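Local coordinates for coenzyme Q-binding protein COQ10 START domain-containing protein (Thermus thermophilus, PDB 2D4R), which is of unknown function but has a START-like fold and probably binds a lipid or another hydrophobic ligand, as many proteins of the Bet v 1-like superfamily do, at residues 4-10 with 99-105; 33-38 with 49-54; 59-65 with 78-84. Numbering follows the deposited sequence.

Contact 1: 4-10 with 99-105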
loop_
_atom_site.group_PDB
_atom_site.type_symbol
_atom_site.label_atom_id
_atom_site.label_comp_id
_atom_site.label_asym_id
_atom_site.label_seq_id
_atom_site.Cartn_x
_atom_site.Cartn_y
_atom_site.Cartn_z
ATOM N N VAL A 4 5.399 1.772 -10.129
ATOM C CA VAL A 4 5.834 2.845 -9.241
ATOM C C VAL A 4 6.511 2.191 -8.036
ATOM O O VAL A 4 6.209 1.056 -7.693
ATOM C CB VAL A 4 4.619 3.693 -8.773
ATOM C CG1 VAL A 4 4.972 4.486 -7.539
ATOM C CG2 VAL A 4 4.196 4.646 -9.873
ATOM N N ARG A 5 7.444 2.884 -7.405
ATOM C CA ARG A 5 8.012 2.376 -6.164
ATOM C C ARG A 5 8.410 3.510 -5.250
ATOM O O ARG A 5 8.986 4.504 -5.691
ATOM C CB ARG A 5 9.224 1.507 -6.452
ATOM C CG ARG A 5 10.245 2.172 -7.319
ATOM C CD ARG A 5 11.364 2.708 -6.468
ATOM N NE ARG A 5 11.885 1.685 -5.565
ATOM C CZ ARG A 5 12.887 1.896 -4.719
ATOM N NH1 ARG A 5 13.314 0.923 -3.922
ATOM N NH2 ARG A 5 13.457 3.094 -4.676
ATOM N N ALA A 6 8.084 3.355 -3.974
ATOM C CA ALA A 6 8.441 4.335 -2.971
ATOM C C ALA A 6 9.340 3.646 -1.958
ATOM O O ALA A 6 9.259 2.428 -1.773
ATOM C CB ALA A 6 7.191 4.864 -2.297
ATOM N N GLU A 7 10.192 4.436 -1.310
ATOM C CA GLU A 7 11.190 3.939 -0.368
ATOM C C GLU A 7 11.195 4.904 0.808
ATOM O O GLU A 7 11.192 6.118 0.618
ATOM C CB GLU A 7 12.563 3.924 -1.048
ATOM C CG GLU A 7 13.645 3.117 -0.356
ATOM C CD GLU A 7 14.886 2.967 -1.223
ATOM O OE1 GLU A 7 15.551 3.990 -1.495
ATOM O OE2 GLU A 7 15.196 1.827 -1.637
ATOM N N ARG A 8 11.192 4.377 2.026
ATOM C CA ARG A 8 11.116 5.248 3.185
ATOM C C ARG A 8 11.779 4.613 4.406
ATOM O O ARG A 8 11.590 3.415 4.684
ATOM C CB ARG A 8 9.651 5.578 3.482
ATOM C CG ARG A 8 9.438 6.682 4.504
ATOM C CD ARG A 8 8.003 7.154 4.460
ATOM N NE ARG A 8 7.709 8.192 5.438
ATOM C CZ ARG A 8 7.903 9.489 5.228
ATOM N NH1 ARG A 8 7.599 10.369 6.175
ATOM N NH2 ARG A 8 8.411 9.905 4.076
ATOM N N TYR A 9 12.559 5.421 5.127
ATOM C CA TYR A 9 13.223 4.966 6.345
ATOM C C TYR A 9 12.352 5.228 7.570
ATOM O O TYR A 9 11.886 6.350 7.779
ATOM C CB TYR A 9 14.571 5.674 6.524
ATOM C CG TYR A 9 15.206 5.375 7.857
ATOM C CD1 TYR A 9 15.851 4.158 8.080
ATOM C CD2 TYR A 9 15.098 6.274 8.924
ATOM C CE1 TYR A 9 16.363 3.837 9.332
ATOM C CE2 TYR A 9 15.612 5.962 10.182
ATOM C CZ TYR A 9 16.240 4.738 10.379
ATOM O OH TYR A 9 16.713 4.397 11.623
ATOM N N ILE A 10 12.134 4.192 8.376
ATOM C CA ILE A 10 11.353 4.343 9.601
ATOM C C ILE A 10 12.144 3.930 10.848
ATOM O O ILE A 10 12.643 2.814 10.947
ATOM C CB ILE A 10 10.043 3.531 9.515
ATOM C CG1 ILE A 10 9.143 4.146 8.430
ATOM C CG2 ILE A 10 9.327 3.522 10.863
ATOM C CD1 ILE A 10 7.846 3.392 8.169
ATOM N N GLY A 99 16.638 0.484 12.592
ATOM C CA GLY A 99 15.474 1.009 11.908
ATOM C C GLY A 99 15.171 0.216 10.663
ATOM O O GLY A 99 15.813 -0.793 10.389
ATOM N N THR A 100 14.195 0.693 9.902
ATOM C CA THR A 100 13.654 -0.055 8.785
ATOM C C THR A 100 13.659 0.750 7.490
ATOM O O THR A 100 13.143 1.861 7.435
ATOM C CB THR A 100 12.207 -0.478 9.087
ATOM O OG1 THR A 100 12.175 -1.186 10.328
ATOM C CG2 THR A 100 11.669 -1.377 7.985
ATOM N N ARG A 101 14.241 0.186 6.441
ATOM C CA ARG A 101 14.023 0.729 5.112
ATOM C C ARG A 101 12.845 -0.009 4.478
ATOM O O ARG A 101 12.951 -1.191 4.111
ATOM C CB ARG A 101 15.274 0.561 4.253
ATOM C CG ARG A 101 15.101 1.118 2.851
ATOM C CD ARG A 101 16.202 2.084 2.488
ATOM N NE ARG A 101 15.663 3.296 1.881
ATOM C CZ ARG A 101 15.556 4.464 2.508
ATOM N NH1 ARG A 101 15.048 5.517 1.875
ATOM N NH2 ARG A 101 15.965 4.585 3.765
ATOM N N VAL A 102 11.716 0.685 4.370
ATOM C CA VAL A 102 10.522 0.097 3.785
ATOM C C VAL A 102 10.472 0.385 2.291
ATOM O O VAL A 102 10.609 1.537 1.863
ATOM C CB VAL A 102 9.241 0.634 4.468
ATOM C CG1 VAL A 102 8.007 0.003 3.843
ATOM C CG2 VAL A 102 9.271 0.308 5.954
ATOM N N VAL A 103 10.292 -0.672 1.503
ATOM C CA VAL A 103 10.209 -0.538 0.055
ATOM C C VAL A 103 8.862 -1.022 -0.469
ATOM O O VAL A 103 8.465 -2.163 -0.241
ATOM C CB VAL A 103 11.315 -1.339 -0.645
ATOM C CG1 VAL A 103 11.326 -1.008 -2.132
ATOM C CG2 VAL A 103 12.656 -1.046 0.008
ATOM N N LEU A 104 8.169 -0.143 -1.178
ATOM C CA LEU A 104 6.848 -0.457 -1.702
ATOM C C LEU A 104 6.838 -0.370 -3.224
ATOM O O LEU A 104 7.073 0.692 -3.800
ATOM C CB LEU A 104 5.807 0.507 -1.123
ATOM C CG LEU A 104 4.380 0.393 -1.655
ATOM C CD1 LEU A 104 3.902 -1.041 -1.540
ATOM C CD2 LEU A 104 3.468 1.334 -0.875
ATOM N N THR A 105 6.547 -1.492 -3.866
ATOM C CA THR A 105 6.576 -1.579 -5.315
ATOM C C THR A 105 5.176 -1.910 -5.816
ATOM O O THR A 105 4.548 -2.870 -5.341
ATOM C CB THR A 105 7.535 -2.701 -5.754
ATOM O OG1 THR A 105 8.755 -2.584 -5.018
ATOM C CG2 THR A 105 7.827 -2.621 -7.239
#

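Contact 2: 33-38 with 49-54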
loop_
_atom_site.group_PDB
_atom_site.type_symbol
_atom_site.label_atom_id
_atom_site.label_comp_id
_atom_site.label_asym_id
_atom_site.label_seq_id
_atom_site.Cartn_x
_atom_site.Cartn_y
_atom_site.Cartn_z
ATOM N N GLU A 33 -5.171 9.536 1.866
ATOM C CA GLU A 33 -5.772 9.424 0.545
ATOM C C GLU A 33 -6.732 8.242 0.483
ATOM O O GLU A 33 -7.381 8.006 -0.542
ATOM C CB GLU A 33 -4.681 9.260 -0.516
ATOM C CG GLU A 33 -3.480 10.160 -0.325
ATOM C CD GLU A 33 -2.729 10.407 -1.617
ATOM O OE1 GLU A 33 -2.527 9.438 -2.378
ATOM O OE2 GLU A 33 -2.347 11.570 -1.871
ATOM N N VAL A 34 -6.807 7.495 1.584
ATOM C CA VAL A 34 -7.714 6.360 1.685
ATOM C C VAL A 34 -8.943 6.752 2.480
ATOM O O VAL A 34 -8.830 7.255 3.599
ATOM C CB VAL A 34 -7.043 5.163 2.382
ATOM C CG1 VAL A 34 -8.078 4.117 2.734
ATOM C CG2 VAL A 34 -5.992 4.564 1.468
ATOM N N GLU A 35 -10.113 6.509 1.896
ATOM C CA GLU A 35 -11.389 6.850 2.510
ATOM C C GLU A 35 -11.926 5.681 3.333
ATOM O O GLU A 35 -12.482 5.873 4.411
ATOM C CB GLU A 35 -12.401 7.212 1.428
ATOM C CG GLU A 35 -13.812 7.395 1.951
ATOM C CD GLU A 35 -14.878 7.042 0.928
ATOM O OE1 GLU A 35 -15.248 7.924 0.123
ATOM O OE2 GLU A 35 -15.349 5.882 0.931
ATOM N N SER A 36 -11.772 4.470 2.810
ATOM C CA SER A 36 -12.215 3.271 3.513
ATOM C C SER A 36 -11.298 2.079 3.223
ATOM O O SER A 36 -10.923 1.828 2.082
ATOM C CB SER A 36 -13.661 2.920 3.135
ATOM O OG SER A 36 -13.774 2.531 1.785
ATOM N N LEU A 37 -10.935 1.354 4.272
ATOM C CA LEU A 37 -10.145 0.147 4.115
ATOM C C LEU A 37 -10.661 -0.896 5.100
ATOM O O LEU A 37 -10.456 -0.784 6.307
ATOM C CB LEU A 37 -8.663 0.450 4.372
ATOM C CG LEU A 37 -7.619 -0.500 3.777
ATOM C CD1 LEU A 37 -6.219 -0.130 4.294
ATOM C CD2 LEU A 37 -7.964 -1.931 4.147
ATOM N N GLU A 38 -11.341 -1.906 4.575
ATOM C CA GLU A 38 -11.930 -2.937 5.416
ATOM C C GLU A 38 -11.384 -4.333 5.106
ATOM O O GLU A 38 -11.432 -4.800 3.969
ATOM C CB GLU A 38 -13.465 -2.919 5.284
ATOM C CG GLU A 38 -14.000 -2.337 3.971
ATOM C CD GLU A 38 -15.500 -2.014 4.009
ATOM O OE1 GLU A 38 -16.119 -1.933 2.924
ATOM O OE2 GLU A 38 -16.061 -1.835 5.116
ATOM N N SER A 49 -8.939 -7.550 1.474
ATOM C CA SER A 49 -9.372 -6.252 1.962
ATOM C C SER A 49 -10.009 -5.414 0.857
ATOM O O SER A 49 -9.666 -5.555 -0.320
ATOM C CB SER A 49 -8.183 -5.506 2.558
ATOM O OG SER A 49 -7.181 -5.309 1.581
ATOM N N ARG A 50 -10.937 -4.545 1.246
ATOM C CA ARG A 50 -11.642 -3.679 0.303
ATOM C C ARG A 50 -11.166 -2.236 0.478
ATOM O O ARG A 50 -11.342 -1.641 1.532
ATOM C CB ARG A 50 -13.161 -3.763 0.537
ATOM C CG ARG A 50 -14.003 -2.833 -0.352
ATOM C CD ARG A 50 -15.508 -2.958 -0.066
ATOM N NE ARG A 50 -15.936 -4.328 0.242
ATOM C CZ ARG A 50 -16.357 -5.215 -0.660
ATOM N NH1 ARG A 50 -16.412 -4.890 -1.946
ATOM N NH2 ARG A 50 -16.722 -6.434 -0.277
ATOM N N TRP A 51 -10.551 -1.688 -0.560
ATOM C CA TRP A 51 -10.031 -0.328 -0.500
ATOM C C TRP A 51 -10.939 0.641 -1.264
ATOM O O TRP A 51 -11.460 0.322 -2.339
ATOM C CB TRP A 51 -8.606 -0.265 -1.085
ATOM C CG TRP A 51 -7.544 -1.040 -0.304
ATOM C CD1 TRP A 51 -7.556 -2.370 -0.007
ATOM C CD2 TRP A 51 -6.313 -0.520 0.245
ATOM N NE1 TRP A 51 -6.421 -2.713 0.684
ATOM C CE2 TRP A 51 -5.641 -1.600 0.852
ATOM C CE3 TRP A 51 -5.720 0.752 0.281
ATOM C CZ2 TRP A 51 -4.399 -1.450 1.493
ATOM C CZ3 TRP A 51 -4.490 0.902 0.917
ATOM C CH2 TRP A 51 -3.845 -0.197 1.514
ATOM N N VAL A 52 -11.129 1.826 -0.695
ATOM C CA VAL A 52 -11.599 2.963 -1.460
ATOM C C VAL A 52 -10.633 4.109 -1.255
ATOM O O VAL A 52 -10.415 4.551 -0.132
ATOM C CB VAL A 52 -13.020 3.427 -1.023
ATOM C CG1 VAL A 52 -13.422 4.667 -1.832
ATOM C CG2 VAL A 52 -14.034 2.307 -1.224
ATOM N N ALA A 53 -10.058 4.583 -2.351
ATOM C CA ALA A 53 -9.102 5.675 -2.309
ATOM C C ALA A 53 -9.654 6.848 -3.101
ATOM O O ALA A 53 -10.518 6.684 -3.974
ATOM C CB ALA A 53 -7.746 5.218 -2.892
ATOM N N VAL A 54 -9.165 8.040 -2.789
ATOM C CA VAL A 54 -9.524 9.197 -3.582
ATOM C C VAL A 54 -8.309 9.769 -4.282
ATOM O O VAL A 54 -7.263 9.966 -3.686
ATOM C CB VAL A 54 -10.198 10.284 -2.726
ATOM C CG1 VAL A 54 -11.360 9.667 -1.953
ATOM C CG2 VAL A 54 -9.194 10.932 -1.794
HETATM O O HOH W 1 -13.467 -0.232 1.820
#

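Contact 3: 59-65 with 78-84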
loop_
_atom_site.group_PDB
_atom_site.type_symbol
_atom_site.label_atom_id
_atom_site.label_comp_id
_atom_site.label_asym_id
_atom_site.label_seq_id
_atom_site.Cartn_x
_atom_site.Cartn_y
_atom_site.Cartn_z
ATOM N N LYS A 59 -13.503 8.699 -6.645
ATOM C CA LYS A 59 -12.967 7.587 -5.890
ATOM C C LYS A 59 -12.626 6.386 -6.767
ATOM O O LYS A 59 -13.243 6.142 -7.798
ATOM C CB LYS A 59 -13.939 7.190 -4.765
ATOM C CG LYS A 59 -15.358 6.851 -5.200
ATOM C CD LYS A 59 -16.203 6.313 -4.034
ATOM C CE LYS A 59 -16.846 7.418 -3.201
ATOM N NZ LYS A 59 -17.826 8.236 -3.986
ATOM N N VAL A 60 -11.608 5.653 -6.340
ATOM C CA VAL A 60 -11.187 4.438 -7.005
ATOM C C VAL A 60 -11.307 3.303 -5.995
ATOM O O VAL A 60 -10.826 3.428 -4.877
ATOM C CB VAL A 60 -9.733 4.579 -7.504
ATOM C CG1 VAL A 60 -9.251 3.276 -8.111
ATOM C CG2 VAL A 60 -9.659 5.692 -8.548
ATOM N N ARG A 61 -11.966 2.213 -6.391
ATOM C CA ARG A 61 -12.338 1.137 -5.477
ATOM C C ARG A 61 -11.761 -0.187 -5.972
ATOM O O ARG A 61 -11.861 -0.515 -7.151
ATOM C CB ARG A 61 -13.865 1.001 -5.403
ATOM C CG ARG A 61 -14.606 2.270 -5.070
ATOM C CD ARG A 61 -16.073 2.161 -5.448
ATOM N NE ARG A 61 -16.418 3.102 -6.513
ATOM C CZ ARG A 61 -17.302 4.091 -6.390
ATOM N NH1 ARG A 61 -17.943 4.272 -5.241
ATOM N NH2 ARG A 61 -17.535 4.908 -7.412
ATOM N N TRP A 62 -11.160 -0.955 -5.072
ATOM C CA TRP A 62 -10.734 -2.289 -5.450
ATOM C C TRP A 62 -10.726 -3.247 -4.269
ATOM O O TRP A 62 -10.712 -2.830 -3.105
ATOM C CB TRP A 62 -9.351 -2.247 -6.121
ATOM C CG TRP A 62 -8.215 -1.940 -5.206
ATOM C CD1 TRP A 62 -7.324 -2.839 -4.666
ATOM C CD2 TRP A 62 -7.798 -0.644 -4.754
ATOM N NE1 TRP A 62 -6.378 -2.179 -3.915
ATOM C CE2 TRP A 62 -6.641 -0.834 -3.951
ATOM C CE3 TRP A 62 -8.285 0.664 -4.949
ATOM C CZ2 TRP A 62 -5.963 0.232 -3.353
ATOM C CZ3 TRP A 62 -7.607 1.724 -4.354
ATOM C CH2 TRP A 62 -6.454 1.499 -3.564
ATOM N N LEU A 63 -10.760 -4.537 -4.579
ATOM C CA LEU A 63 -10.507 -5.555 -3.582
ATOM C C LEU A 63 -9.057 -5.992 -3.733
ATOM O O LEU A 63 -8.523 -5.996 -4.833
ATOM C CB LEU A 63 -11.471 -6.727 -3.774
ATOM C CG LEU A 63 -12.916 -6.354 -3.393
ATOM C CD1 LEU A 63 -13.916 -7.223 -4.143
ATOM C CD2 LEU A 63 -13.106 -6.508 -1.888
ATOM N N GLU A 64 -8.420 -6.333 -2.619
ATOM C CA GLU A 64 -6.996 -6.629 -2.620
ATOM C C GLU A 64 -6.723 -7.868 -1.794
ATOM O O GLU A 64 -7.224 -8.008 -0.684
ATOM C CB GLU A 64 -6.203 -5.450 -2.052
ATOM C CG GLU A 64 -4.692 -5.569 -2.235
ATOM C CD GLU A 64 -3.943 -4.368 -1.689
ATOM O OE1 GLU A 64 -3.331 -4.482 -0.609
ATOM O OE2 GLU A 64 -3.973 -3.309 -2.339
ATOM N N GLU A 65 -5.925 -8.766 -2.349
ATOM C CA GLU A 65 -5.472 -9.932 -1.617
ATOM C C GLU A 65 -4.003 -9.714 -1.256
ATOM O O GLU A 65 -3.165 -9.444 -2.121
ATOM C CB GLU A 65 -5.652 -11.209 -2.475
ATOM C CG GLU A 65 -7.114 -11.446 -2.962
ATOM C CD GLU A 65 -7.385 -12.843 -3.563
ATOM O OE1 GLU A 65 -6.462 -13.463 -4.133
ATOM O OE2 GLU A 65 -8.539 -13.320 -3.472
ATOM N N PHE A 78 -2.263 -8.440 -4.624
ATOM C CA PHE A 78 -2.776 -8.475 -5.986
ATOM C C PHE A 78 -4.270 -8.174 -5.894
ATOM O O PHE A 78 -4.924 -8.621 -4.960
ATOM C CB PHE A 78 -2.506 -9.877 -6.582
ATOM C CG PHE A 78 -3.070 -10.107 -7.978
ATOM C CD1 PHE A 78 -2.241 -10.045 -9.099
ATOM C CD2 PHE A 78 -4.416 -10.429 -8.163
ATOM C CE1 PHE A 78 -2.743 -10.301 -10.383
ATOM C CE2 PHE A 78 -4.923 -10.688 -9.450
ATOM C CZ PHE A 78 -4.084 -10.623 -10.555
ATOM N N SER A 79 -4.800 -7.400 -6.838
ATOM C CA SER A 79 -6.240 -7.146 -6.892
ATOM C C SER A 79 -6.900 -8.039 -7.926
ATOM O O SER A 79 -6.593 -7.954 -9.114
ATOM C CB SER A 79 -6.530 -5.692 -7.261
ATOM O OG SER A 79 -7.927 -5.490 -7.284
ATOM N N PRO A 80 -7.824 -8.906 -7.485
ATOM C CA PRO A 80 -8.541 -9.828 -8.373
ATOM C C PRO A 80 -9.768 -9.159 -8.995
ATOM O O PRO A 80 -10.316 -9.633 -9.997
ATOM C CB PRO A 80 -8.934 -10.979 -7.444
ATOM C CG PRO A 80 -8.517 -10.546 -6.031
ATOM C CD PRO A 80 -8.271 -9.075 -6.094
ATOM N N GLU A 81 -10.211 -8.071 -8.372
ATOM C CA GLU A 81 -11.333 -7.314 -8.897
ATOM C C GLU A 81 -11.378 -5.881 -8.364
ATOM O O GLU A 81 -10.829 -5.567 -7.300
ATOM C CB GLU A 81 -12.649 -8.033 -8.587
ATOM C CG GLU A 81 -13.116 -7.895 -7.155
ATOM C CD GLU A 81 -14.187 -8.913 -6.761
ATOM O OE1 GLU A 81 -15.386 -8.558 -6.765
ATOM O OE2 GLU A 81 -13.832 -10.071 -6.436
ATOM N N GLY A 82 -12.041 -5.014 -9.121
ATOM C CA GLY A 82 -12.118 -3.622 -8.744
ATOM C C GLY A 82 -11.925 -2.759 -9.958
ATOM O O GLY A 82 -12.157 -3.201 -11.073
ATOM N N ASP A 83 -11.491 -1.528 -9.739
ATOM C CA ASP A 83 -11.361 -0.551 -10.819
ATOM C C ASP A 83 -10.083 -0.695 -11.659
ATOM O O ASP A 83 -10.045 -0.280 -12.811
ATOM C CB ASP A 83 -11.433 0.869 -10.239
ATOM C CG ASP A 83 -12.825 1.230 -9.722
ATOM O OD1 ASP A 83 -13.794 0.491 -10.001
ATOM O OD2 ASP A 83 -12.940 2.267 -9.036
ATOM N N PHE A 84 -9.040 -1.267 -11.077
ATOM C CA PHE A 84 -7.802 -1.510 -11.815
ATOM C C PHE A 84 -7.895 -2.830 -12.592
ATOM O O PHE A 84 -8.478 -3.805 -12.111
ATOM C CB PHE A 84 -6.604 -1.577 -10.858
ATOM C CG PHE A 84 -6.257 -0.259 -10.188
ATOM C CD1 PHE A 84 -6.701 0.023 -8.894
ATOM C CD2 PHE A 84 -5.460 0.682 -10.837
ATOM C CE1 PHE A 84 -6.357 1.220 -8.259
ATOM C CE2 PHE A 84 -5.106 1.886 -10.205
ATOM C CZ PHE A 84 -5.555 2.155 -8.920
#

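Contact 1: 4-10 with 99-105
Six backbone hydrogen bonds tie the two strands together, in three reciprocal pairs. Ala6 N and Leu104 O are 2.9 Å apart, as are Leu104 N and Ala6 O; Arg8 N donates to Val102 O (2.9 Å) and Val102 N to Arg8 O (2.8 Å); Ile10 N meets Thr100 O at 2.7 Å, and Thr100 N meets Ile10 O at 2.8 Å. Between them lie the non-hydrogen-bonded pairs, where CA-H...O contacts such as Glu7 CA to Val102 O (3.3 Å) fill in the ladder. A salt-bridge network crosses the face that carries Arg5, Glu7 and Arg101. Glu7 OE1 lies 3.4 Å from Arg101 NE, while Glu7 OE2 accepts a 3.1 Å bond from Arg5 NH1 two residues away on its own strand; Arg101 has a further acidic partner in Glu96. The guanidinium of Arg101 also reaches back over the strand, its NH2 3.3 Å from Tyr9 CB. Gly99 lies beside the tyrosine, with its CA 3.6 Å from Tyr9 OH, where a CB would clash with that hydroxyl. The other face is mostly apolar: Ile10 CD1 packs on Val102 CG2 at 4.1 Å, and both residues touch Val17 of helix 14-22. This regular antiparallel pairing of the N-terminal strand with the last strand is characteristic of the helix-grip fold of START and Bet v 1-like proteins.

Contact 2: 33-38 with 49-54
Backbone groups of 33-38 and 49-54 satisfy one another along an antiparallel ladder interrupted by a classic beta bulge. At the bulge, Val52 O accepts from two successive amides, Glu35 N at 2.8 Å and Ser36 N at 3.2 Å, so the register shifts by one residue where the chain turns a corner at Glu35. On one side of it Val54 N donates to Glu33 O (2.9 Å). On the other, Val52 N donates to Ser36 O (2.8 Å), and Glu38 and Arg50 exchange a reciprocal pair, Glu38 N to Arg50 O at 3.1 Å and Arg50 N to Glu38 O at 2.8 Å. Arg50 O has a second donor, a water 2.6 Å away that also hydrogen-bonds Ser36 OG at 2.8 Å and so bridges the strands on the Ser36 face. The charged ends on that face meet less closely: Glu38 OE1 and Arg50 NE form a long salt bridge of 3.6 Å. On the opposite face Trp51 NE1 donates to Ser49 OG (2.8 Å), a hydroxyl that also bonds Glu66. The indole is covered by Leu37, whose CD1 sits 3.6 Å from the centroid of the Trp51 six-membered ring in a CH-pi contact, and Val34 CG2 adds packing 4.0 Å from Trp51 CZ3. The hairpin forms one margin of the sheet, with 34-43 outermost; Leu37 and Ser49 touch Leu24 of helix 24-27, while strand 58-69 pairs with the far side of 46-55 and stacks Trp62 on Trp51.

Contact 3: 59-65 with 78-84
This is a beta-hairpin contact in the middle of the antiparallel sheet, between strand 58-69 and the irregular end of strand 74-82. The pairing is regular only near Glu65 and Phe78, where Glu65 N donates to Phe78 O and Phe78 N to Glu65 O, each at 2.8 Å. Beyond this the chain turns a corner at Pro80 and Glu81, and side chains take over part of the bonding. Ser79 OG donates to Leu63 O at 2.6 Å, with Pro80 CD 3.3 Å from the same oxygen. Leu63 N donates to Glu81 O at 2.9 Å. At the far end Asp83 grips Arg61 twice: Asp83 N donates to Arg61 O and Asp83 OD2 accepts from Arg61 N, both at 2.8 Å, so a carboxylate stands in for a main-chain carbonyl. Between these points the backbones come very near, with Trp62 CA and Gly82 CA 3.8 Å apart. Any CB on Gly82 would clash with Trp62, and the backbone angles of Gly82 by themselves call for glycine. In the helix-grip fold, to which this sheet probably belongs, a curved antiparallel sheet wraps round the long C-terminal helix; here the corner interrupts strand 74-82 shortly before the chain enters strand 86-95. Aromatic packing fills the Trp62 side: Phe84 turns its ring edge to the indole face in a T-shaped pair, centroids of the Phe84 ring and the Trp62 six-membered ring 5.6 Å apart and planes at 83°, and Val60 CG1 lies 3.6 Å from Phe84 CE1. Trp62 NE1 donates to Glu64 OE2 at 3.1 Å, and its ring also stacks with Trp51 and meets that of Tyr87.

All three contacts belong to one seven-stranded antiparallel sheet. Contact 1 joins strands far apart in sequence and encloses the other two in its chain loop; contacts 2 and 3 follow in series, each within a hairpin. The centres of contacts 2 and 3 are about 10 Å apart, and they touch through neighbouring strands 46-55 and 58-69, where Ser49 O and Glu64 N are 2.7 Å apart in a probable hydrogen bond. Contact 1 lies about 21 and 22 Å from them, centre to centre, across the middle of the chain. In the strand order, 3-10 of contact 1 and 34-43 of contact 2 are outermost, consistent with a curved sheet gripping helix 120-144, as in START relatives.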